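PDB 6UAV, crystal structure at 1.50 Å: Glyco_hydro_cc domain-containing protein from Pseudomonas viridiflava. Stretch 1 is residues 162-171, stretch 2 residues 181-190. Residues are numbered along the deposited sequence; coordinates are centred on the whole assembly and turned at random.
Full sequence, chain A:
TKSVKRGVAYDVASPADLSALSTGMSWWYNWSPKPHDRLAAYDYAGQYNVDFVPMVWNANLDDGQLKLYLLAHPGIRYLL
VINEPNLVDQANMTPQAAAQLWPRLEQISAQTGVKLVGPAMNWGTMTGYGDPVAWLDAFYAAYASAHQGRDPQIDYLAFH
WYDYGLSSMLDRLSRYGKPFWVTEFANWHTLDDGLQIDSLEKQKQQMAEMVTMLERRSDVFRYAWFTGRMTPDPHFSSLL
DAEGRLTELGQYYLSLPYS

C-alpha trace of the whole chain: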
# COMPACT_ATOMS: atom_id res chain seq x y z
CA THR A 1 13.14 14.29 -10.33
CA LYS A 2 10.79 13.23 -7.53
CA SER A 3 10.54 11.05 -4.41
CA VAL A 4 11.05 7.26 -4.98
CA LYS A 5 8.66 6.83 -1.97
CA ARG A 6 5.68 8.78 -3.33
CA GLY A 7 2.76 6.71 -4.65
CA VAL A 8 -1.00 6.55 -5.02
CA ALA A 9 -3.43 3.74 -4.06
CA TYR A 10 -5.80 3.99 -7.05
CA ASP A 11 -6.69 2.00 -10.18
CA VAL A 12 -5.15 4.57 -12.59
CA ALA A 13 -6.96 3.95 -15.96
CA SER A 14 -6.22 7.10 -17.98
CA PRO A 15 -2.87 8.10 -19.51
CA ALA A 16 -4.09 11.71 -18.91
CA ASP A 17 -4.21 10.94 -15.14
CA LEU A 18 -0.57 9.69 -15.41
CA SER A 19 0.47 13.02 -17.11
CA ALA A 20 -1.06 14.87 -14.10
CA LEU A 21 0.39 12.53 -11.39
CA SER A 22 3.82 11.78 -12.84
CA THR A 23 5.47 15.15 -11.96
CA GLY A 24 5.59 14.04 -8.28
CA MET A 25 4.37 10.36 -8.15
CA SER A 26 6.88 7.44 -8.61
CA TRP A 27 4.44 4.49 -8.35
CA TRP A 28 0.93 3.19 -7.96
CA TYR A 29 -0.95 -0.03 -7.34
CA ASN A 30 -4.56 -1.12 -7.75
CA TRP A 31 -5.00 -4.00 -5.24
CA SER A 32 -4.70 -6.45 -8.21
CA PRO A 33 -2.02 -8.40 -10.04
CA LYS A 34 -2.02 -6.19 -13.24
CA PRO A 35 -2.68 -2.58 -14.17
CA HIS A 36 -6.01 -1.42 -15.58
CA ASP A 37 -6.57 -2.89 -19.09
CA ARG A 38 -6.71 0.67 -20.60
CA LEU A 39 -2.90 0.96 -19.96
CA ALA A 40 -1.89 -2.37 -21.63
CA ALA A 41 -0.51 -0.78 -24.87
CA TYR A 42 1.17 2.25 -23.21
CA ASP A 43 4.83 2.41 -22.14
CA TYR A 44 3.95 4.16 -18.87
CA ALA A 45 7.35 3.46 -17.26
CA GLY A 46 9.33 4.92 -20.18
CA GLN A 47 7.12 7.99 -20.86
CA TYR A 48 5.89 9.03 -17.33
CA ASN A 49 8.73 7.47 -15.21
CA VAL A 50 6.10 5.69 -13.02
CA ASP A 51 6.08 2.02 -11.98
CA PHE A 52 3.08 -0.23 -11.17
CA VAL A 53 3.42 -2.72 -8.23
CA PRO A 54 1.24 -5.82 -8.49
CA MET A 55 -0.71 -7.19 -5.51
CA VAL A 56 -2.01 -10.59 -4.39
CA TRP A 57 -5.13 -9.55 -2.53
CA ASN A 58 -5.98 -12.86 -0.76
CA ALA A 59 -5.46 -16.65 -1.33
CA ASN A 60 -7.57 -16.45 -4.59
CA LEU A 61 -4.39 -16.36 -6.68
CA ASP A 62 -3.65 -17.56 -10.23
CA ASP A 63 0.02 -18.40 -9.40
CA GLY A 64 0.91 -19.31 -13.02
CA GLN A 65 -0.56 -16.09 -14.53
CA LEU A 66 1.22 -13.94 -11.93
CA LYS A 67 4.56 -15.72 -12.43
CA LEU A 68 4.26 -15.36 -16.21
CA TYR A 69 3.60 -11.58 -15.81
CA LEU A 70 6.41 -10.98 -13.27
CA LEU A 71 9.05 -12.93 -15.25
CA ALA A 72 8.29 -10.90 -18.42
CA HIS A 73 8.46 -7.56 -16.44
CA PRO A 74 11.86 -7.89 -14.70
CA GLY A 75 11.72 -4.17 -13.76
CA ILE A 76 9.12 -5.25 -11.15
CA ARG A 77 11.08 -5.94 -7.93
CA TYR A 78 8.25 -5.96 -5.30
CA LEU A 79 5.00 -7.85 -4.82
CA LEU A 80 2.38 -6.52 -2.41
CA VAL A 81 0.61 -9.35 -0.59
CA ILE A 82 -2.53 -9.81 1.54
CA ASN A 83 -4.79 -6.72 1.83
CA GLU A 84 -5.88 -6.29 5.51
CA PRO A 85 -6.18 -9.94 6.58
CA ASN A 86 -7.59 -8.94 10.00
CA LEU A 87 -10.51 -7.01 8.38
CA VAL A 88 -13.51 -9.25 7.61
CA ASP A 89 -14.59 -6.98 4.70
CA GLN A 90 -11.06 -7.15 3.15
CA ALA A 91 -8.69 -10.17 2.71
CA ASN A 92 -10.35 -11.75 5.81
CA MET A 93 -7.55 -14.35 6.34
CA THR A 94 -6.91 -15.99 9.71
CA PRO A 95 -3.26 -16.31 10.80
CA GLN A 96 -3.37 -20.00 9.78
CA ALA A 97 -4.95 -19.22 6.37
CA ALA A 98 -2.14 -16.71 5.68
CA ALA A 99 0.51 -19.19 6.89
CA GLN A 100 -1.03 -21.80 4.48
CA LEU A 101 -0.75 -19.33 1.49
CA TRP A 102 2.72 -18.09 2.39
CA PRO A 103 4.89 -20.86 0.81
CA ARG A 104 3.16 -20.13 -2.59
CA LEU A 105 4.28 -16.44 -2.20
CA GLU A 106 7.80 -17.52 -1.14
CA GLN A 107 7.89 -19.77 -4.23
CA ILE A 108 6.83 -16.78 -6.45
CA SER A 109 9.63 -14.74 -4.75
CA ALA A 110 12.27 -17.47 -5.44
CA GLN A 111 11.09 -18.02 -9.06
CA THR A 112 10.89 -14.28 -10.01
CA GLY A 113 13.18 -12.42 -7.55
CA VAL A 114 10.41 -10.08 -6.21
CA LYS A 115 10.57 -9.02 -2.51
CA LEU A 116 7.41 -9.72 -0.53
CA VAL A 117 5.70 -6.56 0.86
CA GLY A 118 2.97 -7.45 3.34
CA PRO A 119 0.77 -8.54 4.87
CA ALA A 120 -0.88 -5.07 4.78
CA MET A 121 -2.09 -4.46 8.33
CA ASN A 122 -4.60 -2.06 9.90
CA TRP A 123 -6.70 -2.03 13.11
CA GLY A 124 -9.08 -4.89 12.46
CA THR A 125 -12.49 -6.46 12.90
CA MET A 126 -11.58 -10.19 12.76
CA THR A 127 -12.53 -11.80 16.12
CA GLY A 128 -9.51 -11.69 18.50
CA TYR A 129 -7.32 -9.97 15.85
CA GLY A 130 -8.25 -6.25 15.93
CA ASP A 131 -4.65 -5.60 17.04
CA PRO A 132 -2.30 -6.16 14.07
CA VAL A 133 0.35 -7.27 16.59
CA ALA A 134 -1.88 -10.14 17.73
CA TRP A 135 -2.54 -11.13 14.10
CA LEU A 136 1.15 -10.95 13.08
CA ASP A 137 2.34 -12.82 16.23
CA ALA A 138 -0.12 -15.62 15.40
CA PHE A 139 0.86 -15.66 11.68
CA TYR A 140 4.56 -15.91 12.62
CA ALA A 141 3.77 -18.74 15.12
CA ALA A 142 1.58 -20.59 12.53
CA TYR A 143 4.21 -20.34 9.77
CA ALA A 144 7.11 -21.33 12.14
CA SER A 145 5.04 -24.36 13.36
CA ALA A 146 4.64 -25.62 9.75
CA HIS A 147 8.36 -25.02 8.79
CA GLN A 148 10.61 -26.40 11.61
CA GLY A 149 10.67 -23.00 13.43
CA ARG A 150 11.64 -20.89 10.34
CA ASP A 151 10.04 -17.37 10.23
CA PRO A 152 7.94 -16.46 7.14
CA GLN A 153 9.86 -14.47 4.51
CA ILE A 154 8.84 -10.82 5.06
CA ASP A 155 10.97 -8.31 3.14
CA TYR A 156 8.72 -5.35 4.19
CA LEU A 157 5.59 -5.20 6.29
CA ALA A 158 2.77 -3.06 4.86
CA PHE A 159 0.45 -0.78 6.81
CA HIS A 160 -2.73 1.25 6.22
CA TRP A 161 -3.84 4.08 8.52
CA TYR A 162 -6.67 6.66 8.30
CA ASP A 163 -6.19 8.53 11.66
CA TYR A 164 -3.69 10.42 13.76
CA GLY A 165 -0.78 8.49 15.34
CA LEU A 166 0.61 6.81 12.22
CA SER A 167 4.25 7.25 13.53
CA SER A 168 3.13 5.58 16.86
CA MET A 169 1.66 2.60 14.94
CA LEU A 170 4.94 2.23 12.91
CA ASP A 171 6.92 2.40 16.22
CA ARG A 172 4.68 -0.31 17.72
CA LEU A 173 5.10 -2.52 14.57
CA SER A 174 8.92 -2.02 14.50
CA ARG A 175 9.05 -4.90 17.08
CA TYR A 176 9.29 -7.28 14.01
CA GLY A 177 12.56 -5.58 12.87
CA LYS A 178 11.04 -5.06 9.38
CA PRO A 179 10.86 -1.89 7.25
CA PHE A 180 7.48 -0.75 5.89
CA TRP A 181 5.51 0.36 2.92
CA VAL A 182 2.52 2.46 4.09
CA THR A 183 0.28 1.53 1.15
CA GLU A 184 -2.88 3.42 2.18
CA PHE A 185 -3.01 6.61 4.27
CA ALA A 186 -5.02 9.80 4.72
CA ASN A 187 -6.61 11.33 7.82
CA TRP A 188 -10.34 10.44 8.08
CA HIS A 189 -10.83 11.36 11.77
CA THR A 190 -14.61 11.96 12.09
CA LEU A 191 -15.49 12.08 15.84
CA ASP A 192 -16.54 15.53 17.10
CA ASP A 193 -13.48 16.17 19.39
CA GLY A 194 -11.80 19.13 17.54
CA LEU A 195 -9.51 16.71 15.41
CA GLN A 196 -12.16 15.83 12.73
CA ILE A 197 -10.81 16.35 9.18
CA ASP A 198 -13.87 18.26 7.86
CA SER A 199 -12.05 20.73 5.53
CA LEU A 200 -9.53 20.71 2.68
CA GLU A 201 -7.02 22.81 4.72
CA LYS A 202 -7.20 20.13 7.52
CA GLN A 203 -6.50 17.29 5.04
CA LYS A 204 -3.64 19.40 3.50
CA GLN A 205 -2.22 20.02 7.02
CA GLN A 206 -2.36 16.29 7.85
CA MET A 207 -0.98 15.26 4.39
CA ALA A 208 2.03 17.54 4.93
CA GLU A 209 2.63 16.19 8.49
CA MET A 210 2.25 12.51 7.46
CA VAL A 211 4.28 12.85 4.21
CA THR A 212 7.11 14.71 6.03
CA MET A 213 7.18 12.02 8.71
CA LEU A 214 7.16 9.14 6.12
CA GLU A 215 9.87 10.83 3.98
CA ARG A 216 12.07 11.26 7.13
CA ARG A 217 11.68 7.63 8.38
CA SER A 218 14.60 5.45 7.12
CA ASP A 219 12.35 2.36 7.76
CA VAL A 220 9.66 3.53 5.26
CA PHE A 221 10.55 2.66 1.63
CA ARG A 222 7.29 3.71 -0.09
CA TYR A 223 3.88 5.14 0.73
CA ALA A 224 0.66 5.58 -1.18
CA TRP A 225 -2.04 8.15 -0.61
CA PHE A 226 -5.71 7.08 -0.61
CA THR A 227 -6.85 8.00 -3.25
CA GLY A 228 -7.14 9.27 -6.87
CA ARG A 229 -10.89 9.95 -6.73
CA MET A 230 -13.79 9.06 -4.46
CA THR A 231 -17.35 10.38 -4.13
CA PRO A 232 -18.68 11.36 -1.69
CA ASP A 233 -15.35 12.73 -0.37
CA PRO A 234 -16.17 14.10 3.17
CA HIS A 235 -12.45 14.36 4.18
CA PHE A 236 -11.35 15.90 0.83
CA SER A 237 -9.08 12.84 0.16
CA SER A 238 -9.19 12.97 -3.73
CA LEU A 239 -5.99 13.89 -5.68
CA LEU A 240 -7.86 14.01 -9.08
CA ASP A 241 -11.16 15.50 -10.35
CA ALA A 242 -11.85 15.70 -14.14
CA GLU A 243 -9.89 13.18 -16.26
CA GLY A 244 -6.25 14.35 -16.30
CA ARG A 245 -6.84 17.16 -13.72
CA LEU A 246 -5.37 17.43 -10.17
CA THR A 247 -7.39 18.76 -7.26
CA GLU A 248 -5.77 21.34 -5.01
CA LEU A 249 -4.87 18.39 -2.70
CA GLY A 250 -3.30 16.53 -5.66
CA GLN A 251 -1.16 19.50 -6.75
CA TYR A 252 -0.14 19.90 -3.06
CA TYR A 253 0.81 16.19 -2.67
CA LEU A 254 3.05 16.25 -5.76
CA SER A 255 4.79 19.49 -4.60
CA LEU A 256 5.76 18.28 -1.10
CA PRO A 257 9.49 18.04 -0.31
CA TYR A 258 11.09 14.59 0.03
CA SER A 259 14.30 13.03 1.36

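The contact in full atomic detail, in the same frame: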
# COMPACT_ATOMS: atom_id res chain seq x y z
N TYR A 162 -5.74 5.56 8.64
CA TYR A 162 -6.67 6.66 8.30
C TYR A 162 -6.93 7.61 9.48
O TYR A 162 -8.01 8.18 9.63
CB TYR A 162 -7.97 6.02 7.78
CG TYR A 162 -7.80 5.44 6.40
CD1 TYR A 162 -7.27 4.17 6.24
CD2 TYR A 162 -8.06 6.19 5.26
CE1 TYR A 162 -7.12 3.61 4.98
CE2 TYR A 162 -7.91 5.66 3.99
CZ TYR A 162 -7.43 4.37 3.85
OH TYR A 162 -7.31 3.86 2.60
N ASP A 163 -5.97 7.75 10.41
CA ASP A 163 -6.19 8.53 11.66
C ASP A 163 -4.86 9.15 12.04
O ASP A 163 -3.85 8.97 11.36
CB ASP A 163 -6.79 7.68 12.77
CG ASP A 163 -7.72 8.39 13.74
OD1 ASP A 163 -7.58 9.60 13.90
OD2 ASP A 163 -8.54 7.70 14.35
N TYR A 164 -4.92 9.95 13.09
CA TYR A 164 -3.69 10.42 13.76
C TYR A 164 -2.92 9.21 14.33
O TYR A 164 -3.46 8.09 14.40
CB TYR A 164 -4.06 11.36 14.90
CG TYR A 164 -4.77 12.61 14.45
CD1 TYR A 164 -6.15 12.63 14.36
CD2 TYR A 164 -4.08 13.76 14.12
CE1 TYR A 164 -6.84 13.76 13.95
CE2 TYR A 164 -4.76 14.92 13.71
CZ TYR A 164 -6.13 14.89 13.58
OH TYR A 164 -6.83 16.02 13.22
N GLY A 165 -1.65 9.47 14.66
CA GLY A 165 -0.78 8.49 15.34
C GLY A 165 -0.13 7.50 14.41
O GLY A 165 0.39 6.44 14.93
N LEU A 166 -0.07 7.77 13.11
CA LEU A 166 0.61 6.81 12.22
C LEU A 166 2.05 6.51 12.70
O LEU A 166 2.45 5.32 12.74
CB LEU A 166 0.54 7.30 10.78
CG LEU A 166 1.43 6.57 9.79
CD1 LEU A 166 1.12 5.06 9.73
CD2 LEU A 166 1.27 7.19 8.45
N SER A 167 2.87 7.50 13.04
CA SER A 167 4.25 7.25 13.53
C SER A 167 4.22 6.30 14.75
O SER A 167 5.08 5.42 14.83
CB SER A 167 4.99 8.52 13.83
OG SER A 167 4.39 9.15 14.94
N SER A 168 3.22 6.39 15.63
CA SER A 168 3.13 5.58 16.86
C SER A 168 2.81 4.13 16.45
O SER A 168 3.40 3.18 17.05
CB SER A 168 2.15 6.20 17.82
OG SER A 168 0.82 5.85 17.52
N MET A 169 2.01 3.95 15.40
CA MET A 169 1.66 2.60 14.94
C MET A 169 2.91 1.99 14.27
O MET A 169 3.18 0.79 14.46
CB MET A 169 0.46 2.63 14.00
CG MET A 169 -0.84 2.97 14.66
SD MET A 169 -1.24 2.04 16.13
CE MET A 169 -1.58 0.43 15.45
N LEU A 170 3.67 2.74 13.48
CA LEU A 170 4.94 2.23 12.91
C LEU A 170 5.92 1.90 14.04
O LEU A 170 6.61 0.84 13.94
CB LEU A 170 5.53 3.20 11.90
CG LEU A 170 4.61 3.52 10.71
CD1 LEU A 170 5.30 4.51 9.77
CD2 LEU A 170 4.14 2.26 9.97
N ASP A 171 6.01 2.73 15.07
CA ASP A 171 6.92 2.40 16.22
C ASP A 171 6.47 1.09 16.84
O ASP A 171 7.35 0.20 17.12
CB ASP A 171 7.02 3.53 17.22
CG ASP A 171 7.86 4.70 16.76
OD1 ASP A 171 8.46 4.57 15.64
OD2 ASP A 171 7.91 5.72 17.50
N TRP A 181 6.20 -0.50 3.90
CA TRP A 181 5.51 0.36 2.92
C TRP A 181 4.17 0.75 3.55
O TRP A 181 3.40 -0.16 4.01
CB TRP A 181 5.27 -0.40 1.61
CG TRP A 181 6.47 -0.76 0.78
CD1 TRP A 181 7.74 -1.12 1.14
CD2 TRP A 181 6.42 -0.88 -0.65
NE1 TRP A 181 8.48 -1.46 0.03
CE2 TRP A 181 7.68 -1.32 -1.08
CE3 TRP A 181 5.42 -0.60 -1.60
CZ2 TRP A 181 7.98 -1.52 -2.44
CZ3 TRP A 181 5.72 -0.82 -2.92
CH2 TRP A 181 6.97 -1.29 -3.33
N VAL A 182 3.83 2.04 3.54
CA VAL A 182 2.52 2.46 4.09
C VAL A 182 1.63 2.64 2.87
O VAL A 182 1.68 3.72 2.25
CB VAL A 182 2.68 3.73 4.94
CG1 VAL A 182 1.33 4.27 5.33
CG2 VAL A 182 3.57 3.52 6.18
N THR A 183 0.82 1.63 2.53
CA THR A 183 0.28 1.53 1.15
C THR A 183 -1.12 2.13 1.04
O THR A 183 -1.69 2.14 -0.04
CB THR A 183 0.36 0.08 0.66
OG1 THR A 183 -0.31 -0.73 1.63
CG2 THR A 183 1.80 -0.34 0.50
N GLU A 184 -1.68 2.57 2.15
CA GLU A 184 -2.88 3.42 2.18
C GLU A 184 -2.74 4.34 3.39
O GLU A 184 -2.51 3.87 4.55
CB GLU A 184 -4.22 2.70 2.37
CG GLU A 184 -4.51 1.65 1.32
CD GLU A 184 -5.80 0.91 1.49
OE1 GLU A 184 -6.70 1.36 2.27
OE2 GLU A 184 -5.93 -0.20 0.87
N PHE A 185 -2.88 5.64 3.16
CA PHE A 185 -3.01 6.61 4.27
C PHE A 185 -3.71 7.87 3.80
O PHE A 185 -3.78 8.18 2.62
CB PHE A 185 -1.67 6.97 4.91
CG PHE A 185 -0.74 7.82 4.12
CD1 PHE A 185 -0.20 7.37 2.94
CD2 PHE A 185 -0.47 9.12 4.52
CE1 PHE A 185 0.66 8.15 2.19
CE2 PHE A 185 0.41 9.90 3.80
CZ PHE A 185 0.95 9.42 2.62
N ALA A 186 -4.32 8.50 4.79
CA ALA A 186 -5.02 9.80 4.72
C ALA A 186 -5.47 10.03 6.15
O ALA A 186 -5.42 9.06 6.95
CB ALA A 186 -6.18 9.67 3.76
N ASN A 187 -5.96 11.21 6.50
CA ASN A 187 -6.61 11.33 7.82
C ASN A 187 -8.12 11.50 7.68
O ASN A 187 -8.56 12.54 7.20
CB ASN A 187 -6.01 12.47 8.63
CG ASN A 187 -6.33 12.34 10.11
OD1 ASN A 187 -7.42 11.86 10.49
ND2 ASN A 187 -5.36 12.73 10.94
N TRP A 188 -8.86 10.50 8.14
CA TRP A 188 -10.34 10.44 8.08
C TRP A 188 -10.93 10.54 9.47
O TRP A 188 -12.09 10.14 9.67
CB TRP A 188 -10.75 9.15 7.36
CG TRP A 188 -10.48 9.16 5.89
CD1 TRP A 188 -9.67 9.99 5.16
CD2 TRP A 188 -10.99 8.19 4.96
NE1 TRP A 188 -9.68 9.63 3.83
CE2 TRP A 188 -10.52 8.54 3.68
CE3 TRP A 188 -11.86 7.10 5.11
CZ2 TRP A 188 -10.82 7.76 2.55
CZ3 TRP A 188 -12.22 6.39 3.98
CH2 TRP A 188 -11.70 6.71 2.73
N HIS A 189 -10.23 11.14 10.43
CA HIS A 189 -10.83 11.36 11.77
C HIS A 189 -12.18 12.06 11.63
O HIS A 189 -12.26 13.06 10.94
CB HIS A 189 -9.92 12.20 12.65
CG HIS A 189 -10.20 12.09 14.10
ND1 HIS A 189 -9.56 11.10 14.84
CD2 HIS A 189 -10.97 12.81 14.94
CE1 HIS A 189 -9.86 11.28 16.12
NE2 HIS A 189 -10.78 12.32 16.22
N THR A 190 -13.21 11.52 12.26
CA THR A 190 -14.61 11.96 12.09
C THR A 190 -15.23 12.40 13.43
O THR A 190 -16.14 13.29 13.46
CB THR A 190 -15.39 10.81 11.44
OG1 THR A 190 -14.85 10.68 10.12
CG2 THR A 190 -16.88 11.08 11.39

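The two stretches come closest where both are loop, with the CA atoms of Tyr 162 and Asn 187 4.7 Å apart; farther along, the helix that starts at Leu 166 lies back from the strand, and the CA atoms of Leu 170 and Val 182 are 9.1 Å apart. Together the stretches bury 641 Å², and Tyr 162 has the largest share. One backbone hydrogen bond ties the loops, from Trp 188 N to Tyr 162 O (2.9 Å, nearly straight at 162°). Beside it, Tyr 162 CA sits 3.0 Å from Ala 186 O in a CA-H...O contact.

The Tyr 162 side chain (chi1 m) is the main bump. Its CA-to-CB bond points sideways, but the ring runs back along stretch 2 into a hollow lined by Glu 184, Ala 186 and Trp 188. The methyl of Ala 186 forms part of the wall, with Tyr 162 CD2 4.2 Å from Ala 186 CB. The ring's edge meets the face of the Trp 188 indole: Tyr 162 CD2 lies 3.6 Å from Trp 188 CD2, and the planes stand at 59°. At the ring's tip, Tyr 162 OH donates a short hydrogen bond to Glu 184 OE1 (2.6 Å), near the plane of the ring; the extended Glu 184 side chain carries its carboxylate out to meet the phenol.

A second knot forms around His 189. His 189 ND1 donates to Asp 163 OD1 (2.7 Å, 160°), with the carboxylate oxygen near the imidazole plane, where the N-H points. Asp 163 OD1 also accepts from Tyr 164 N (2.8 Å), which anchors the carboxylate within its own loop. The Tyr 164 ring turns its edge to the imidazole face, with planes at 74°, and Tyr 164 CE1 reaches to 3.7 Å from His 189 CB. Asn 187 packs against the same phenol ring: Asn 187 ND2 lies over one face of the ring, 3.5 Å from Tyr 164 CZ, while Asn 187 OD1 accepts from His 189 N (2.9 Å) and braces the turn of stretch 2.

Past Gly 165, the N-cap residue with positive phi, the contact becomes purely apolar. Leu 166 and Leu 170, one helical turn apart, both point toward Val 182, whose two methyls receive them: Leu 166 CD2 to Val 182 CG1 at 4.3 Å, Leu 170 CD2 to Val 182 CG2 at 4.0 Å.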